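Putative isohexenylglutaconyl-CoA hydratase (Pseudomonas aeruginosa, PDB 4ZU2) probably adds water to isohexenylglutaconyl-CoA during the breakdown of acyclic terpenes such as citronellate, as a trimeric member of the crotonase (enoyl-CoA hydratase/isomerase) family. Local coordinates at residues 216-221 and 232-237; 102-107 and 198-203; 41-46 and 96-101; 151-156 and 160-165; 34-39 and 92-97. All coordinates share one frame; numbering follows the deposited sequence.

Interaction 1: residues 216-221 and 232-237; sequences KALLLA and DDAARQ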
# COMPACT_ATOMS: atom_id res chain seq x y z
N LYS A 216 14.77 6.91 8.77
CA LYS A 216 13.49 6.42 9.27
C LYS A 216 12.45 7.59 9.38
O LYS A 216 11.29 7.46 8.99
CB LYS A 216 13.70 5.74 10.62
CG LYS A 216 12.47 5.22 11.26
CD LYS A 216 12.78 4.40 12.48
CE LYS A 216 11.54 3.67 12.97
NZ LYS A 216 11.81 2.81 14.17
N ALA A 217 12.89 8.75 9.83
CA ALA A 217 12.01 9.93 9.84
C ALA A 217 11.50 10.33 8.46
O ALA A 217 10.35 10.69 8.31
CB ALA A 217 12.73 11.10 10.45
N LEU A 218 12.37 10.28 7.44
CA LEU A 218 11.99 10.63 6.08
C LEU A 218 10.93 9.69 5.55
O LEU A 218 10.02 10.11 4.86
CB LEU A 218 13.21 10.53 5.12
CG LEU A 218 14.26 11.62 5.24
CD1 LEU A 218 15.49 11.29 4.36
CD2 LEU A 218 13.64 12.98 4.88
N LEU A 219 11.12 8.40 5.80
CA LEU A 219 10.17 7.38 5.33
C LEU A 219 8.80 7.59 5.96
O LEU A 219 7.77 7.46 5.34
CB LEU A 219 10.70 5.97 5.70
CG LEU A 219 12.01 5.54 5.01
CD1 LEU A 219 12.68 4.37 5.74
CD2 LEU A 219 11.76 5.19 3.54
N LEU A 220 8.81 7.94 7.23
CA LEU A 220 7.56 8.13 7.95
C LEU A 220 6.86 9.38 7.43
O LEU A 220 5.65 9.43 7.35
CB LEU A 220 7.85 8.28 9.43
CG LEU A 220 8.29 6.95 10.07
CD1 LEU A 220 8.88 7.14 11.45
CD2 LEU A 220 7.14 5.96 10.14
N ALA A 221 7.64 10.39 7.13
CA ALA A 221 7.13 11.63 6.60
C ALA A 221 6.63 11.46 5.20
O ALA A 221 5.76 12.19 4.81
CB ALA A 221 8.22 12.71 6.65
N ASP A 232 13.06 18.49 -0.95
CA ASP A 232 13.87 19.65 -0.60
C ASP A 232 14.57 19.38 0.69
O ASP A 232 15.80 19.52 0.78
CB ASP A 232 13.01 20.92 -0.44
CG ASP A 232 12.47 21.42 -1.75
OD1 ASP A 232 12.92 20.91 -2.79
OD2 ASP A 232 11.61 22.34 -1.78
N ASP A 233 13.78 18.97 1.70
CA ASP A 233 14.35 18.79 3.00
C ASP A 233 15.31 17.61 3.00
O ASP A 233 16.39 17.66 3.65
CB ASP A 233 13.26 18.59 4.06
CG ASP A 233 13.84 18.50 5.45
OD1 ASP A 233 14.66 19.39 5.80
OD2 ASP A 233 13.51 17.53 6.17
N ALA A 234 14.91 16.57 2.30
CA ALA A 234 15.69 15.35 2.17
C ALA A 234 17.08 15.71 1.61
O ALA A 234 18.06 15.18 2.07
CB ALA A 234 14.98 14.38 1.26
N ALA A 235 17.17 16.62 0.65
CA ALA A 235 18.46 16.99 0.04
C ALA A 235 19.37 17.66 1.07
O ALA A 235 20.54 17.34 1.14
CB ALA A 235 18.26 17.90 -1.16
N ARG A 236 18.82 18.56 1.88
CA ARG A 236 19.57 19.14 2.98
C ARG A 236 20.07 18.05 3.94
O ARG A 236 21.18 18.11 4.45
CB ARG A 236 18.70 20.16 3.72
CG ARG A 236 18.42 21.39 2.87
CD ARG A 236 17.65 22.50 3.58
NE ARG A 236 16.31 22.05 3.97
CZ ARG A 236 15.17 22.37 3.37
NH1 ARG A 236 15.13 23.19 2.33
NH2 ARG A 236 14.03 21.88 3.84
N GLN A 237 19.26 17.04 4.18
CA GLN A 237 19.62 16.04 5.17
C GLN A 237 20.71 15.15 4.61
O GLN A 237 21.64 14.77 5.31
CB GLN A 237 18.42 15.20 5.63
CG GLN A 237 17.49 15.99 6.57
CD GLN A 237 16.47 15.12 7.28
OE1 GLN A 237 15.25 15.38 7.23
NE2 GLN A 237 16.96 14.10 7.97
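Three oxygens grip NZ of Lys-216, namely OD2 of Asp-125 in a salt bridge and the carbonyl oxygens of Ala-101 and Gln-103 in hydrogen bonds, and the same helix turns Leu-218 toward Ala-234 and Gln-237 of the helix beyond. The extended lysine chain leads away from this second helix, so the two faces of helix 209-221 do different work: one is tied by charge to the body of the chain, the other packs through Leu-218, on Ala-234 and on the end of Gln-237. On the packing face Leu-218 supplies about half of the 134 Å² buried between the segments. Its CG stands beside the backbone N, anti to the carbonyl carbon (chi1 -73°), and the branch CD2 does the touching. That methyl lies 4.1 Å from CB of Ala-234 and also rests against the end of the Gln-237 side chain, whose amide orientation is uncertain. The leucine and glutamine side chains lie alongside, heading opposite ways. Along the second helix, NH2 of Arg-236 reaches back to OD1 of Asp-233 at 3.2 Å, a salt bridge that meets the carboxylate on its anti side with an N-H...O angle of 154°. The two helices run roughly antiparallel as a helical hairpin, with Leu-218 and Ala-234 facing each other at a CA separation of 7.2 Å. Both arms meet the second subunit, whose Val-154 packs on Leu-219 and whose Gln-148 packs on Ala-234, while Lys-216 faces the loop before strand 104-109.

Interaction 2: residues 102-107 and 198-203; sequences PQLLVA and EETLEQ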
# COMPACT_ATOMS: atom_id res chain seq x y z
N PRO A 102 14.01 6.27 16.88
CA PRO A 102 15.24 6.37 16.07
C PRO A 102 15.95 5.03 15.82
O PRO A 102 16.59 4.83 14.76
CB PRO A 102 16.12 7.31 16.91
CG PRO A 102 15.10 8.18 17.65
CD PRO A 102 14.00 7.26 17.99
N GLN A 103 15.81 4.13 16.78
CA GLN A 103 16.25 2.74 16.70
C GLN A 103 15.49 1.91 15.70
O GLN A 103 14.30 2.18 15.44
CB GLN A 103 15.98 2.05 18.07
CG GLN A 103 16.83 2.50 19.24
CD GLN A 103 16.36 3.77 19.88
OE1 GLN A 103 15.18 4.13 19.82
NE2 GLN A 103 17.29 4.47 20.53
N LEU A 104 16.15 0.86 15.21
CA LEU A 104 15.45 -0.28 14.60
C LEU A 104 14.65 -1.04 15.70
O LEU A 104 15.19 -1.37 16.75
CB LEU A 104 16.45 -1.23 13.93
CG LEU A 104 15.88 -2.30 13.01
CD1 LEU A 104 15.56 -1.75 11.63
CD2 LEU A 104 16.82 -3.52 12.88
N LEU A 105 13.37 -1.28 15.45
CA LEU A 105 12.49 -1.94 16.39
C LEU A 105 12.13 -3.26 15.76
O LEU A 105 11.50 -3.29 14.70
CB LEU A 105 11.23 -1.13 16.63
CG LEU A 105 10.15 -1.81 17.49
CD1 LEU A 105 10.64 -2.20 18.91
CD2 LEU A 105 8.93 -0.93 17.64
N VAL A 106 12.58 -4.34 16.38
CA VAL A 106 12.28 -5.68 15.88
C VAL A 106 11.23 -6.32 16.78
O VAL A 106 11.42 -6.35 17.99
CB VAL A 106 13.54 -6.57 15.83
CG1 VAL A 106 13.23 -7.93 15.16
CG2 VAL A 106 14.66 -5.85 15.11
N ALA A 107 10.13 -6.80 16.21
CA ALA A 107 9.17 -7.56 17.00
C ALA A 107 9.28 -9.06 16.74
O ALA A 107 9.15 -9.50 15.63
CB ALA A 107 7.74 -7.07 16.79
N GLU A 198 18.83 -12.94 15.06
CA GLU A 198 20.24 -12.62 15.06
C GLU A 198 20.74 -12.29 13.62
O GLU A 198 21.70 -11.55 13.46
CB GLU A 198 21.05 -13.75 15.71
CG GLU A 198 22.55 -13.52 15.64
CD GLU A 198 22.98 -12.12 16.11
OE1 GLU A 198 22.65 -11.76 17.27
OE2 GLU A 198 23.66 -11.39 15.32
N GLU A 199 20.12 -12.86 12.59
CA GLU A 199 20.51 -12.50 11.23
C GLU A 199 20.20 -11.01 11.01
O GLU A 199 21.09 -10.22 10.67
CB GLU A 199 19.78 -13.36 10.22
CG GLU A 199 20.16 -13.02 8.80
CD GLU A 199 21.66 -13.02 8.56
OE1 GLU A 199 22.38 -13.83 9.21
OE2 GLU A 199 22.13 -12.21 7.71
N THR A 200 18.94 -10.64 11.28
CA THR A 200 18.45 -9.27 11.19
C THR A 200 19.38 -8.34 11.95
O THR A 200 19.78 -7.30 11.45
CB THR A 200 17.06 -9.16 11.80
OG1 THR A 200 16.13 -9.95 11.04
CG2 THR A 200 16.58 -7.69 11.86
N LEU A 201 19.75 -8.73 13.14
CA LEU A 201 20.59 -7.89 13.98
C LEU A 201 21.99 -7.73 13.42
O LEU A 201 22.62 -6.71 13.65
CB LEU A 201 20.65 -8.42 15.40
CG LEU A 201 19.38 -8.22 16.25
CD1 LEU A 201 19.56 -8.87 17.63
CD2 LEU A 201 19.01 -6.71 16.42
N GLU A 202 22.48 -8.70 12.67
CA GLU A 202 23.81 -8.54 12.14
C GLU A 202 23.72 -7.67 10.88
O GLU A 202 24.60 -6.89 10.62
CB GLU A 202 24.50 -9.89 11.90
CG GLU A 202 26.01 -9.74 11.97
CD GLU A 202 26.55 -9.61 13.37
OE1 GLU A 202 26.02 -10.30 14.27
OE2 GLU A 202 27.49 -8.79 13.57
N GLN A 203 22.61 -7.77 10.14
CA GLN A 203 22.39 -6.83 9.04
C GLN A 203 22.34 -5.39 9.51
O GLN A 203 22.84 -4.48 8.85
CB GLN A 203 21.09 -7.14 8.33
CG GLN A 203 21.11 -8.49 7.68
CD GLN A 203 19.79 -8.84 7.03
OE1 GLN A 203 18.75 -8.87 7.67
NE2 GLN A 203 19.83 -9.07 5.73
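Thr-200 touches two strand residues with one methyl: CG2 lies 4.2 Å from CG2 of Val-106 and 4.3 Å from CD2 of Leu-104. No polar bond crosses the contact, and all three residues are buried. The threonine can serve this apolar site because its two branches part company. CG2 stands anti to the backbone N and goes to the strand, while OG1, beside that N (chi1 -64°), hydrogen-bonds to the carbonyl oxygen of Arg-196 one turn earlier in the helix. A polar atom in a buried place is thus satisfied by its own helix. The Val-106 and Thr-200 side chains lie alongside each other, pointing opposite ways, and touch through CG2. This is a helix laid on a sheet, one layer of the crotonase fold: helix 190-205 covers strand 104-109, which lies between strands 54-59 and 126-130 in the six-stranded mixed sheet. Leu-104 and Val-106 are two apart in the strand and so present their side chains on the same face. Backbone bonds to Leu-55 and Leu-57 set that face, with Leu-105 bonded to Val-126 on the other flank. One turn before Thr-200, Leu-197 packs on Val-106; one turn after it, Leu-204 packs on Leu-104. Val-126 and Ile-128 of the next strand support Thr-200, and Leu-167 of the second subunit reaches Leu-104.

Interaction 3: residues 41-46 and 96-101; sequences AVLAAV and EEAQAA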
# COMPACT_ATOMS: atom_id res chain seq x y z
N ALA A 41 8.28 5.09 28.95
CA ALA A 41 9.41 5.61 29.72
C ALA A 41 10.72 5.10 29.18
O ALA A 41 11.69 5.84 29.11
CB ALA A 41 9.28 5.23 31.22
N VAL A 42 10.76 3.81 28.85
CA VAL A 42 11.92 3.19 28.24
C VAL A 42 12.23 3.78 26.86
O VAL A 42 13.38 4.06 26.54
CB VAL A 42 11.75 1.65 28.13
CG1 VAL A 42 12.81 1.04 27.23
CG2 VAL A 42 11.81 0.98 29.51
N LEU A 43 11.20 4.00 26.04
CA LEU A 43 11.42 4.52 24.70
C LEU A 43 11.99 5.94 24.78
O LEU A 43 12.82 6.31 23.95
CB LEU A 43 10.13 4.47 23.86
CG LEU A 43 9.68 3.05 23.44
CD1 LEU A 43 8.27 3.03 22.84
CD2 LEU A 43 10.62 2.41 22.49
N ALA A 44 11.56 6.73 25.76
CA ALA A 44 12.05 8.10 25.90
C ALA A 44 13.47 8.10 26.45
O ALA A 44 14.29 8.97 26.11
CB ALA A 44 11.14 8.90 26.81
N ALA A 45 13.76 7.12 27.30
CA ALA A 45 15.10 6.93 27.85
C ALA A 45 16.19 6.82 26.78
O ALA A 45 17.27 7.41 26.91
CB ALA A 45 15.15 5.66 28.72
N VAL A 46 15.91 6.03 25.76
CA VAL A 46 16.90 5.74 24.72
C VAL A 46 16.72 6.55 23.40
O VAL A 46 17.57 6.53 22.51
CB VAL A 46 16.89 4.23 24.39
CG1 VAL A 46 16.90 3.35 25.68
CG2 VAL A 46 15.73 3.86 23.48
N GLU A 96 2.72 5.84 18.68
CA GLU A 96 3.33 6.93 17.93
C GLU A 96 4.82 6.96 18.18
O GLU A 96 5.61 7.14 17.24
CB GLU A 96 2.76 8.29 18.34
CG GLU A 96 1.41 8.57 17.79
CD GLU A 96 0.94 10.01 18.08
OE1 GLU A 96 1.00 10.83 17.12
OE2 GLU A 96 0.49 10.29 19.24
N GLU A 97 5.18 6.82 19.46
CA GLU A 97 6.57 6.94 19.90
C GLU A 97 7.39 5.67 19.65
O GLU A 97 8.62 5.72 19.59
CB GLU A 97 6.62 7.35 21.36
CG GLU A 97 5.88 8.68 21.71
CD GLU A 97 5.31 8.74 23.17
OE1 GLU A 97 5.59 7.84 23.98
OE2 GLU A 97 4.60 9.69 23.52
N ALA A 98 6.71 4.53 19.49
CA ALA A 98 7.42 3.33 19.12
C ALA A 98 7.70 3.40 17.60
O ALA A 98 8.84 3.25 17.16
CB ALA A 98 6.61 2.10 19.49
N GLN A 99 6.64 3.62 16.82
CA GLN A 99 6.69 3.83 15.37
C GLN A 99 7.81 4.80 14.99
O GLN A 99 8.54 4.58 14.01
CB GLN A 99 5.36 4.38 14.84
CG GLN A 99 5.29 4.67 13.30
CD GLN A 99 4.86 3.46 12.50
OE1 GLN A 99 5.29 2.35 12.77
NE2 GLN A 99 3.94 3.67 11.56
N ALA A 100 7.95 5.84 15.77
CA ALA A 100 8.87 6.91 15.43
C ALA A 100 10.20 6.80 16.15
O ALA A 100 11.02 7.71 16.06
CB ALA A 100 8.20 8.30 15.68
N ALA A 101 10.44 5.69 16.85
CA ALA A 101 11.73 5.48 17.51
C ALA A 101 12.93 5.51 16.54
O ALA A 101 12.90 4.84 15.51
CB ALA A 101 11.73 4.12 18.26
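Leu-43 and Ala-98 bring the two helices to a CA separation of 7.0 Å, with the short segments running in roughly the same direction. The first, 41-46, is helical throughout. The second ends within the contact: the helix reaches Gln-99, Ala-100 is the first residue to leave helical backbone angles, and N of Ala-101 turns back to O of Ala-98 at 2.9 Å. The approach is carried by a single leucine. CG of Leu-43 stands beside its backbone N (chi1 -70°), and the next torsion, near 169°, sends CD1 on in an extended line to the last turn of the other helix. There the methyl lies 3.8 Å from CA of Ala-98, 3.9 Å from its CB and 4.2 Å from the carbonyl carbon of Glu-97. It therefore rests against the helix backbone as much as against a side chain, and the small alanine side chain probably helps to leave that backbone accessible. Glu-97 contributes at the margin with a CB that points toward the first helix. Its carboxylate forms a salt bridge with Arg-40, just before segment 41-46, so an ion pair joins the same two helices that the leucine packs together. Between them, helix 33-47 and the end of helix 81-99 form part of the helical layer beside the sheet. Val-42 and Val-46 of the former pack on strand 17-22, Ala-98 meets Val-123 in a loop, and Gln-99 accepts a hydrogen bond from Arg-163 of the second subunit, where the chain turns toward strand 104-109.

Interaction 4: residues 151-156 and 160-165; sequences PFVVRR and TQARRL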
# COMPACT_ATOMS: atom_id res chain seq x y z
N PRO A 151 -5.17 3.69 12.17
CA PRO A 151 -4.20 4.32 11.27
C PRO A 151 -2.91 3.53 11.11
O PRO A 151 -2.31 3.55 10.06
CB PRO A 151 -3.95 5.67 11.94
CG PRO A 151 -4.44 5.56 13.28
CD PRO A 151 -5.51 4.56 13.29
N PHE A 152 -2.50 2.79 12.14
CA PHE A 152 -1.28 2.06 12.05
C PHE A 152 -1.46 0.73 11.24
O PHE A 152 -0.54 0.26 10.58
CB PHE A 152 -0.66 1.86 13.42
CG PHE A 152 -0.25 3.15 14.11
CD1 PHE A 152 0.90 3.83 13.73
CD2 PHE A 152 -1.01 3.65 15.18
CE1 PHE A 152 1.27 4.99 14.38
CE2 PHE A 152 -0.67 4.81 15.80
CZ PHE A 152 0.47 5.49 15.41
N VAL A 153 -2.65 0.17 11.26
CA VAL A 153 -2.88 -1.04 10.51
C VAL A 153 -3.11 -0.72 9.02
O VAL A 153 -2.68 -1.48 8.16
CB VAL A 153 -4.05 -1.90 11.08
CG1 VAL A 153 -5.39 -1.19 10.95
CG2 VAL A 153 -4.12 -3.27 10.36
N VAL A 154 -3.80 0.37 8.72
CA VAL A 154 -3.96 0.79 7.33
C VAL A 154 -2.56 1.12 6.77
O VAL A 154 -2.21 0.69 5.68
CB VAL A 154 -4.88 2.02 7.23
CG1 VAL A 154 -4.93 2.56 5.79
CG2 VAL A 154 -6.24 1.68 7.79
N ARG A 155 -1.73 1.81 7.56
CA ARG A 155 -0.34 2.05 7.16
C ARG A 155 0.42 0.72 7.01
O ARG A 155 1.27 0.58 6.13
CB ARG A 155 0.36 2.98 8.16
CG ARG A 155 0.06 4.44 7.89
CD ARG A 155 0.17 5.37 9.07
NE ARG A 155 -0.78 6.46 8.83
CZ ARG A 155 -0.52 7.75 8.88
NH1 ARG A 155 0.69 8.19 9.24
NH2 ARG A 155 -1.48 8.62 8.60
N ARG A 156 0.08 -0.28 7.82
CA ARG A 156 0.85 -1.50 7.88
C ARG A 156 0.66 -2.37 6.61
O ARG A 156 1.63 -2.70 5.96
CB ARG A 156 0.49 -2.31 9.13
CG ARG A 156 1.40 -3.53 9.30
CD ARG A 156 2.80 -3.11 9.63
NE ARG A 156 3.63 -4.23 10.03
CZ ARG A 156 4.83 -4.11 10.57
NH1 ARG A 156 5.34 -2.91 10.77
NH2 ARG A 156 5.53 -5.18 10.88
N THR A 160 -7.16 -2.23 2.19
CA THR A 160 -7.91 -3.33 1.59
C THR A 160 -7.87 -4.51 2.54
O THR A 160 -8.88 -5.16 2.76
CB THR A 160 -7.36 -3.70 0.21
OG1 THR A 160 -7.47 -2.56 -0.66
CG2 THR A 160 -8.13 -4.92 -0.39
N GLN A 161 -6.73 -4.74 3.16
CA GLN A 161 -6.67 -5.81 4.11
C GLN A 161 -7.22 -5.41 5.47
O GLN A 161 -7.78 -6.25 6.15
CB GLN A 161 -5.26 -6.34 4.23
CG GLN A 161 -4.88 -7.18 3.04
CD GLN A 161 -5.78 -8.36 2.85
OE1 GLN A 161 -6.60 -8.73 3.72
NE2 GLN A 161 -5.64 -9.00 1.73
N ALA A 162 -7.10 -4.14 5.82
CA ALA A 162 -7.39 -3.69 7.17
C ALA A 162 -8.86 -3.74 7.39
O ALA A 162 -9.30 -4.17 8.47
CB ALA A 162 -6.88 -2.25 7.44
N ARG A 163 -9.61 -3.30 6.38
CA ARG A 163 -11.06 -3.31 6.47
C ARG A 163 -11.62 -4.71 6.78
O ARG A 163 -12.53 -4.82 7.56
CB ARG A 163 -11.73 -2.69 5.24
CG ARG A 163 -11.41 -3.32 3.87
CD ARG A 163 -11.49 -2.30 2.78
NE ARG A 163 -12.81 -1.67 2.70
CZ ARG A 163 -13.17 -0.82 1.76
NH1 ARG A 163 -12.32 -0.43 0.79
NH2 ARG A 163 -14.38 -0.32 1.79
N ARG A 164 -11.03 -5.77 6.21
CA ARG A 164 -11.53 -7.12 6.43
C ARG A 164 -11.21 -7.56 7.84
O ARG A 164 -12.06 -8.10 8.50
CB ARG A 164 -10.92 -8.14 5.44
CG ARG A 164 -11.38 -9.57 5.67
CD ARG A 164 -10.87 -10.56 4.60
NE ARG A 164 -9.52 -11.01 4.86
CZ ARG A 164 -9.17 -11.92 5.77
NH1 ARG A 164 -10.08 -12.51 6.51
NH2 ARG A 164 -7.90 -12.26 5.91
N LEU A 165 -9.98 -7.32 8.30
CA LEU A 165 -9.58 -7.79 9.61
C LEU A 165 -10.41 -7.15 10.69
O LEU A 165 -10.90 -7.85 11.60
CB LEU A 165 -8.08 -7.57 9.87
CG LEU A 165 -7.15 -8.14 8.79
CD1 LEU A 165 -5.72 -8.25 9.33
CD2 LEU A 165 -7.66 -9.45 8.29
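Ala-162 presents its CB to two neighbouring valines at once, and the way each valine is turned decides which methyls meet it. Val-153 points toward the partner helix and straddles the alanine, CG1 at 4.0 Å and CG2 at 4.1 Å from CB of Ala-162. Val-154 comes from the flank and offers one branch, CG2, likewise 4.0 Å from that CB. The rotations differ to match: CG1 of Val-153 occupies the crowded position between N and carbonyl carbon (chi1 65°), whereas in Val-154 CG1 lies anti to the backbone N (174°), leaving CG2 beside that N. A single methyl held by three others lets the backbones come close, with CA of Val-154 and Ala-162 only 5.6 Å apart. The motif is a pair of consecutive helices, 149-157 and 159-168, joined by a tight turn at a single residue, and the contact closes the inner angle of the bend. Phe-118 of helix 116-121 lies against both arms, touching Val-153 and Leu-165. Both arms also face the third subunit. From the first, NH2 of Arg-155 hydrogen-bonds to O of Ser-222 of that subunit, on which Val-154 packs as well. From the second, Arg-163 makes a salt bridge with Asp-125 of the third subunit, and O of Thr-160 accepts from His-184 of the same subunit.

Interaction 5: residues 34-39 and 92-97; sequences AMVGEL and GSLLEE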
# COMPACT_ATOMS: atom_id res chain seq x y z
N ALA A 34 -0.02 0.38 33.67
CA ALA A 34 1.40 0.33 34.08
C ALA A 34 2.41 -0.05 32.95
O ALA A 34 3.43 0.62 32.75
CB ALA A 34 1.56 -0.60 35.26
N MET A 35 2.10 -1.09 32.18
CA MET A 35 2.99 -1.52 31.11
C MET A 35 3.15 -0.45 30.00
O MET A 35 4.24 -0.17 29.59
CB MET A 35 2.51 -2.84 30.51
CG MET A 35 3.38 -3.34 29.37
SD MET A 35 2.80 -4.94 28.86
CE MET A 35 2.71 -5.02 27.12
N VAL A 36 2.06 0.15 29.55
CA VAL A 36 2.13 1.28 28.61
C VAL A 36 3.00 2.41 29.17
O VAL A 36 3.82 2.99 28.47
CB VAL A 36 0.70 1.86 28.30
CG1 VAL A 36 0.79 3.11 27.37
CG2 VAL A 36 -0.19 0.81 27.66
N GLY A 37 2.80 2.73 30.45
CA GLY A 37 3.64 3.74 31.07
C GLY A 37 5.11 3.36 31.01
O GLY A 37 5.95 4.16 30.66
N GLU A 38 5.42 2.11 31.32
CA GLU A 38 6.81 1.71 31.40
C GLU A 38 7.43 1.67 30.01
O GLU A 38 8.61 1.98 29.86
CB GLU A 38 6.99 0.37 32.16
CG GLU A 38 6.64 0.51 33.67
CD GLU A 38 6.75 -0.80 34.47
OE1 GLU A 38 6.76 -1.88 33.85
OE2 GLU A 38 6.81 -0.74 35.73
N LEU A 39 6.65 1.29 29.01
CA LEU A 39 7.19 1.14 27.67
C LEU A 39 7.54 2.51 27.13
O LEU A 39 8.53 2.67 26.41
CB LEU A 39 6.18 0.52 26.75
CG LEU A 39 6.04 -0.97 26.88
CD1 LEU A 39 4.68 -1.39 26.27
CD2 LEU A 39 7.16 -1.73 26.25
N GLY A 92 -2.34 5.35 22.30
CA GLY A 92 -2.02 5.86 20.97
C GLY A 92 -0.67 6.56 20.98
O GLY A 92 0.08 6.50 20.00
N SER A 93 -0.35 7.24 22.07
CA SER A 93 0.95 7.88 22.20
C SER A 93 2.05 6.83 22.23
O SER A 93 3.11 7.07 21.68
CB SER A 93 1.04 8.76 23.43
OG SER A 93 0.05 9.75 23.40
N LEU A 94 1.82 5.67 22.85
CA LEU A 94 2.85 4.62 22.82
C LEU A 94 3.14 4.20 21.38
O LEU A 94 4.27 4.01 21.04
CB LEU A 94 2.46 3.39 23.65
CG LEU A 94 3.18 2.08 23.35
CD1 LEU A 94 4.67 2.20 23.47
CD2 LEU A 94 2.72 1.00 24.33
N LEU A 95 2.11 4.04 20.55
CA LEU A 95 2.28 3.54 19.20
C LEU A 95 3.00 4.58 18.37
O LEU A 95 3.82 4.26 17.51
CB LEU A 95 0.92 3.16 18.54
CG LEU A 95 0.05 2.06 19.16
CD1 LEU A 95 -1.33 1.93 18.43
CD2 LEU A 95 0.76 0.70 19.21
N GLU A 96 2.72 5.84 18.68
CA GLU A 96 3.33 6.93 17.93
C GLU A 96 4.82 6.96 18.18
O GLU A 96 5.61 7.14 17.24
CB GLU A 96 2.76 8.29 18.34
CG GLU A 96 1.41 8.57 17.79
CD GLU A 96 0.94 10.01 18.08
OE1 GLU A 96 1.00 10.83 17.12
OE2 GLU A 96 0.49 10.29 19.24
N GLU A 97 5.18 6.82 19.46
CA GLU A 97 6.57 6.94 19.90
C GLU A 97 7.39 5.67 19.65
O GLU A 97 8.62 5.72 19.59
CB GLU A 97 6.62 7.35 21.36
CG GLU A 97 5.88 8.68 21.71
CD GLU A 97 5.31 8.74 23.17
OE1 GLU A 97 5.59 7.84 23.98
OE2 GLU A 97 4.60 9.69 23.52
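Leu-94 meets Val-36 and Leu-39 with successive atoms as it reaches across to the neighbouring helix. At its root, CB lies 4.1 Å from CG1 of Val-36. CG is set anti to the backbone N (chi1 161°), which carries it across toward the other helix, and the next torsion (chi2 56°) directs CD1 to the base of Leu-39 and CD2 to its end. CD1 comes to 4.0 Å from CB of Leu-39, near the root of that side chain. CD2 goes further out, to 3.6 Å from CD1 of Leu-39, the shortest approach of the contact, and it also stays at 4.2 Å from CG1 of Val-36. Both pairs of side chains cross at a slant, so Leu-94 lies over the gap between residues one turn apart. The residue accounts for more than half of the 144 Å² that the two segments bury, and the interface is apolar throughout. The segments run in roughly the same direction, Val-36 and Leu-94 facing each other at a CA separation of 6.7 Å. Helix 33-47 is the helix of a beta-alpha-beta crossover from strand 17-22 to the adjacent parallel strand 54-59, and Leu-39 packs on Ile-20 and Leu-22 of the former. On its other side helix 81-99 turns Leu-95 and Glu-96 to Phe-152 of helix 149-157, which places helix 81-99 between helix 33-47 and helix 149-157.

Interactions 3 and 5 are successive parts of one helix-helix interface, with centres 8 Å apart and CD1 of Leu-43 lying 3.7 Å from CD1 of Leu-94. From there the chain runs on into interaction 2, whose Gln-103 NE2 meets O of Val-46 at 2.9 Å. Interaction 1 joins the same junction through Lys-216 and through Leu-220, whose CD1 lies 3.6 Å from O of Gln-99, although its centre is about 21 Å from that of interaction 2 and about 19 Å from that of interaction 3. Interaction 4 touches helix 81-99 through Phe-152, with CD1 3.7 Å from NE2 of Gln-99. Interactions 1 to 4 reach the second subunit, and 3, 4 and 5 the third.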